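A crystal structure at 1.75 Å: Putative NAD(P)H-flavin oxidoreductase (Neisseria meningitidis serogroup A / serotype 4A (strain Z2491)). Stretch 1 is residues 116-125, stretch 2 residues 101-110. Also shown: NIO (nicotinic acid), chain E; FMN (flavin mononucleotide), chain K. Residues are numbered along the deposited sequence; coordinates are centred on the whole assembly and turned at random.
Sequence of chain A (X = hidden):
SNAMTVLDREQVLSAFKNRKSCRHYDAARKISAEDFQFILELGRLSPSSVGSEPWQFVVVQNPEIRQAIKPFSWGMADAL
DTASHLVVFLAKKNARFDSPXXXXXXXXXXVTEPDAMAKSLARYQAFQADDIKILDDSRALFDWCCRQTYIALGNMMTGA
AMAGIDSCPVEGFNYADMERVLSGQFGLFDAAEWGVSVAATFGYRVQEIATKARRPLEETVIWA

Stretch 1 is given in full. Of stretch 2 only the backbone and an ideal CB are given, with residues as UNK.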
# COMPACT_ATOMS: atom_id res chain seq x y z
N ALA A 116 -27.95 14.50 2.09
CA ALA A 116 -26.55 14.39 2.47
C ALA A 116 -25.80 13.42 1.55
O ALA A 116 -24.69 13.72 1.10
CB ALA A 116 -26.42 13.94 3.93
N MSE A 117 -26.40 12.28 1.26
CA MSE A 117 -25.79 11.30 0.35
C MSE A 117 -25.57 11.88 -1.03
O MSE A 117 -24.49 11.71 -1.62
CB MSE A 117 -26.65 10.05 0.21
CG MSE A 117 -26.59 9.12 1.41
SE MSE A 117 -27.52 7.45 1.05
CE MSE A 117 -29.23 8.16 0.47
N ALA A 118 -26.59 12.57 -1.53
CA ALA A 118 -26.48 13.20 -2.84
C ALA A 118 -25.29 14.16 -2.89
O ALA A 118 -24.55 14.19 -3.88
CB ALA A 118 -27.78 13.94 -3.17
N LYS A 119 -25.07 14.92 -1.81
CA LYS A 119 -24.00 15.91 -1.80
C LYS A 119 -22.63 15.25 -1.72
O LYS A 119 -21.65 15.74 -2.30
CB LYS A 119 -24.20 16.88 -0.64
CG LYS A 119 -23.37 18.15 -0.72
CD LYS A 119 -23.93 19.22 0.22
CE LYS A 119 -23.69 18.87 1.69
NZ LYS A 119 -22.26 18.99 2.09
N SER A 120 -22.53 14.15 -0.97
CA SER A 120 -21.28 13.38 -0.93
C SER A 120 -20.94 12.79 -2.29
O SER A 120 -19.79 12.86 -2.74
CB SER A 120 -21.39 12.26 0.11
OG SER A 120 -21.41 12.77 1.43
N LEU A 121 -21.93 12.19 -2.95
CA LEU A 121 -21.69 11.58 -4.25
C LEU A 121 -21.27 12.62 -5.29
O LEU A 121 -20.46 12.33 -6.17
CB LEU A 121 -22.94 10.82 -4.72
CG LEU A 121 -23.33 9.59 -3.89
CD1 LEU A 121 -24.64 8.96 -4.40
CD2 LEU A 121 -22.20 8.56 -3.86
N ALA A 122 -21.81 13.84 -5.19
CA ALA A 122 -21.35 14.92 -6.05
C ALA A 122 -19.87 15.21 -5.83
O ALA A 122 -19.12 15.42 -6.80
CB ALA A 122 -22.18 16.19 -5.81
N ARG A 123 -19.42 15.22 -4.57
CA ARG A 123 -18.00 15.43 -4.29
C ARG A 123 -17.16 14.26 -4.79
O ARG A 123 -16.07 14.47 -5.36
CB ARG A 123 -17.78 15.65 -2.80
CG ARG A 123 -18.32 16.97 -2.27
CD ARG A 123 -17.81 17.27 -0.87
NE ARG A 123 -18.44 16.42 0.14
CZ ARG A 123 -19.60 16.70 0.72
NH1 ARG A 123 -20.26 17.80 0.39
NH2 ARG A 123 -20.12 15.87 1.63
N TYR A 124 -17.63 13.02 -4.60
CA TYR A 124 -16.90 11.87 -5.12
C TYR A 124 -16.76 11.96 -6.63
O TYR A 124 -15.71 11.62 -7.18
CB TYR A 124 -17.62 10.56 -4.78
CG TYR A 124 -17.63 10.12 -3.33
CD1 TYR A 124 -17.03 10.87 -2.33
CD2 TYR A 124 -18.22 8.91 -2.98
CE1 TYR A 124 -17.04 10.43 -1.00
CE2 TYR A 124 -18.23 8.47 -1.67
CZ TYR A 124 -17.65 9.23 -0.69
OH TYR A 124 -17.68 8.76 0.61
N GLN A 125 -17.82 12.40 -7.33
CA GLN A 125 -17.76 12.51 -8.78
C GLN A 125 -16.68 13.50 -9.21
O GLN A 125 -15.91 13.22 -10.13
CB GLN A 125 -19.11 12.95 -9.34
CG GLN A 125 -19.02 13.38 -10.79
CD GLN A 125 -20.35 13.41 -11.49
OE1 GLN A 125 -21.40 13.37 -10.86
NE2 GLN A 125 -20.32 13.46 -12.82
N UNK A 101 -21.80 -0.43 -5.27
CA UNK A 101 -20.76 -0.76 -4.30
C UNK A 101 -20.30 0.48 -3.54
O UNK A 101 -20.07 0.42 -2.33
CB UNK A 101 -19.57 -1.42 -5.00
N UNK A 102 -20.16 1.60 -4.24
CA UNK A 102 -19.75 2.85 -3.61
C UNK A 102 -20.88 3.42 -2.75
O UNK A 102 -20.62 4.00 -1.69
CB UNK A 102 -19.33 3.87 -4.67
N UNK A 103 -22.13 3.24 -3.19
CA UNK A 103 -23.26 3.65 -2.36
C UNK A 103 -23.22 2.96 -1.01
O UNK A 103 -23.41 3.59 0.03
CB UNK A 103 -24.58 3.35 -3.07
N UNK A 104 -22.92 1.66 -1.00
CA UNK A 104 -22.87 0.91 0.25
C UNK A 104 -21.76 1.42 1.16
O UNK A 104 -21.95 1.56 2.37
CB UNK A 104 -22.67 -0.58 -0.03
N UNK A 105 -20.58 1.73 0.59
CA UNK A 105 -19.48 2.22 1.41
C UNK A 105 -19.80 3.59 1.99
O UNK A 105 -19.43 3.88 3.13
CB UNK A 105 -18.19 2.28 0.59
N UNK A 106 -20.55 4.41 1.25
CA UNK A 106 -20.95 5.72 1.74
C UNK A 106 -21.91 5.62 2.92
O UNK A 106 -21.80 6.37 3.89
CB UNK A 106 -21.59 6.53 0.61
N UNK A 107 -22.89 4.72 2.84
CA UNK A 107 -23.77 4.53 3.99
C UNK A 107 -22.99 4.00 5.18
O UNK A 107 -23.32 4.34 6.33
CB UNK A 107 -24.91 3.58 3.64
N UNK A 108 -21.97 3.18 4.94
CA UNK A 108 -21.16 2.65 6.04
C UNK A 108 -20.32 3.73 6.71
O UNK A 108 -19.93 3.56 7.87
CB UNK A 108 -20.25 1.53 5.53
N UNK A 109 -20.04 4.84 6.01
CA UNK A 109 -19.45 6.02 6.64
C UNK A 109 -20.45 6.79 7.49
O UNK A 109 -20.07 7.79 8.11
CB UNK A 109 -18.87 6.95 5.57
N UNK A 110 -21.72 6.37 7.53
CA UNK A 110 -22.71 7.09 8.29
C UNK A 110 -23.39 8.22 7.57
O UNK A 110 -23.98 9.10 8.22
CB UNK A 110 -22.06 7.64 9.56
N NIO E . -11.63 13.45 -0.47
C1 NIO E . -12.01 12.74 0.60
C2 NIO E . -11.66 11.41 0.73
C3 NIO E . -10.90 10.79 -0.27
C4 NIO E . -10.53 11.54 -1.37
C5 NIO E . -10.90 12.88 -1.45
C6 NIO E . -12.10 10.62 1.93
O1 NIO E . -11.63 9.48 2.10
O2 NIO E . -12.94 11.12 2.72
N1 FMN K . -9.47 11.55 4.17
C2 FMN K . -9.63 12.88 3.94
O2 FMN K . -10.25 13.55 4.79
N3 FMN K . -9.26 13.48 2.79
C4 FMN K . -8.62 12.81 1.81
O4 FMN K . -8.19 13.39 0.80
C4A FMN K . -8.36 11.38 2.02
N5 FMN K . -7.87 10.62 1.02
C5A FMN K . -7.54 9.34 1.26
C6 FMN K . -6.69 8.68 0.36
C7 FMN K . -6.39 7.35 0.60
C7M FMN K . -5.48 6.64 -0.35
C8 FMN K . -6.77 6.73 1.89
C8M FMN K . -6.34 5.32 2.23
C9 FMN K . -7.60 7.38 2.78
C9A FMN K . -7.91 8.70 2.55
N10 FMN K . -8.68 9.41 3.49
C10 FMN K . -8.92 10.76 3.24
C1' FMN K . -9.09 8.79 4.76
C2' FMN K . -10.29 7.85 4.57
O2' FMN K . -11.49 8.62 4.44
C3' FMN K . -10.38 6.95 5.79
O3' FMN K . -9.23 6.10 5.80
C4' FMN K . -11.64 6.08 5.79
O4' FMN K . -12.77 6.96 5.75
C5' FMN K . -11.68 5.22 7.04
O5' FMN K . -11.46 6.05 8.19
P FMN K . -10.29 5.65 9.23
O1P FMN K . -10.61 4.24 9.63
O2P FMN K . -10.38 6.69 10.31
O3P FMN K . -9.05 5.80 8.37

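Stretch 2 enters already helical at position 101 and leaves helical angles at 110, its axis passing within 11.1 Å of the stretch 1 helix at 120° between their N-to-C directions. CA-to-CB points toward stretch 1 at 102, 106 and 109; at 103, 105 and 107 it points sideways, and there the length of the side chain decides.

At position 101 the ideal CB has nothing of stretch 1 within 5.5 Å, so this contact sets almost no limits on the side chain. The residue is Phe-101, which does not touch stretch 1.

Position 102 points toward stretch 1, with its ideal CB 5.4 Å from Tyr-124 CD2. That gap suits an apolar chain long enough to reach the ring: leucine, methionine or isoleucine. It holds Met-102, a selenomethionine, whose m, m, m rotamer brings CE to 3.9 Å from Tyr-124 CE2.

At position 103 the CB points sideways and nothing of stretch 1 lies within 5.5 Å of it, but Met-117 SE and the Leu-121 methyls offer an apolar surface to a longer chain. Leucine or methionine would fit. Leu-103, in the tp rotamer, carries CD1 to 4.2 Å from Met-117 SE and 4.4 Å from Leu-121 CD1.

Position 104 is out of reach of stretch 1, and a polar residue is as acceptable here as any. It is Glu-104, which touches a crystal neighbour.

Position 105 points sideways, again with no atom of stretch 1 close to its ideal CB, and many small or polar residues are compatible. Ser-105 turns OG (chi1 70°, p) back to its own helix, donating to Met-102 O at 2.9 Å. A water donates to Ser-105 OG at 3.0 Å and is also hydrogen-bonded to Tyr-124 OH at 2.7 Å, bridging the two helices.

Position 106 gives the clearest signal: CB points toward stretch 1, 4.5 Å from Tyr-124 CE2 and 4.9 Å from Leu-121 CD2. A branched or flexible apolar chain is expected, such as leucine, isoleucine or methionine. Leu-106 is a knob in the hole formed by Met-117, Ser-120, Leu-121 and Tyr-124. Its CD2 lies 3.8 Å from Leu-121 CD2 and 3.9 Å from Ser-120 CB, while its CD1 reaches 3.6 Å from Tyr-124 OH.

At position 107 the sideways CB is 5.3 Å from Met-117 SE, so a chain with an aliphatic stem could pack there whatever its end. Lys-107 does so, with CG 4.0 Å from Met-117 SE.

Position 108 is out of reach and poorly constrained; Arg-108 bonds elsewhere in the structure.

Position 109 points toward stretch 1, its CB 5.4 Å from Tyr-124 OH, with the nicotinic acid carboxylate beyond. A long donor, arginine or lysine, is favoured. Arg-109 donates from NH1 to Tyr-124 OH (3.2 Å, 153°), at the ring edge, and to NIO O2 (3.0 Å); NH2 also donates to NIO O2 (3.1 Å).

Position 110 has phi/psi of 87/19, where a CB would be jammed against the preceding carbonyl O, which calls for glycine. Gly-110 completes a Schellman motif, its N donating to Lys-107 O at 2.8 Å.

Stretch 2, residues 101-110: FMLESLKRRG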
# COMPACT_ATOMS: atom_id res chain seq x y z
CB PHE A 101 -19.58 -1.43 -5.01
CG PHE A 101 -18.42 -1.73 -4.09
CD1 PHE A 101 -18.36 -2.95 -3.41
CD2 PHE A 101 -17.40 -0.81 -3.90
CE1 PHE A 101 -17.31 -3.23 -2.56
CE2 PHE A 101 -16.33 -1.09 -3.05
CZ PHE A 101 -16.29 -2.30 -2.38
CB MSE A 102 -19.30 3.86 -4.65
CG MSE A 102 -17.97 3.48 -5.34
SE MSE A 102 -16.48 3.48 -4.09
CE MSE A 102 -16.87 5.19 -3.30
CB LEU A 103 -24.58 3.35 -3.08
CG LEU A 103 -25.80 3.85 -2.32
CD1 LEU A 103 -25.74 5.36 -2.18
CD2 LEU A 103 -27.10 3.40 -3.00
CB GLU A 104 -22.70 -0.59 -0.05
CG GLU A 104 -22.67 -1.51 1.18
CD GLU A 104 -24.06 -1.79 1.78
OE1 GLU A 104 -25.06 -1.11 1.42
OE2 GLU A 104 -24.15 -2.71 2.62
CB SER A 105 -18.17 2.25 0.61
OG SER A 105 -18.19 3.28 -0.37
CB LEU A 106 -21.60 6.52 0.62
CG LEU A 106 -22.17 7.87 1.07
CD1 LEU A 106 -21.07 8.70 1.70
CD2 LEU A 106 -22.79 8.62 -0.10
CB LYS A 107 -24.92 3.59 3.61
CG LYS A 107 -25.74 4.13 2.45
CD LYS A 107 -27.06 3.42 2.30
CE LYS A 107 -26.94 2.11 1.57
NZ LYS A 107 -28.31 1.67 1.07
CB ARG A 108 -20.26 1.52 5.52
CG ARG A 108 -19.72 0.57 6.58
CD ARG A 108 -19.14 -0.71 5.96
NE ARG A 108 -18.11 -0.38 4.98
CZ ARG A 108 -18.21 -0.64 3.68
NH1 ARG A 108 -19.29 -1.27 3.19
NH2 ARG A 108 -17.22 -0.28 2.87
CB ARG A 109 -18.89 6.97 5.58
CG ARG A 109 -17.87 6.36 4.67
CD ARG A 109 -17.19 7.42 3.83
NE ARG A 109 -16.28 8.24 4.62
CZ ARG A 109 -15.47 9.17 4.12
NH1 ARG A 109 -15.47 9.43 2.81
NH2 ARG A 109 -14.67 9.86 4.92
O HOH W 1 -17.67 6.06 0.73
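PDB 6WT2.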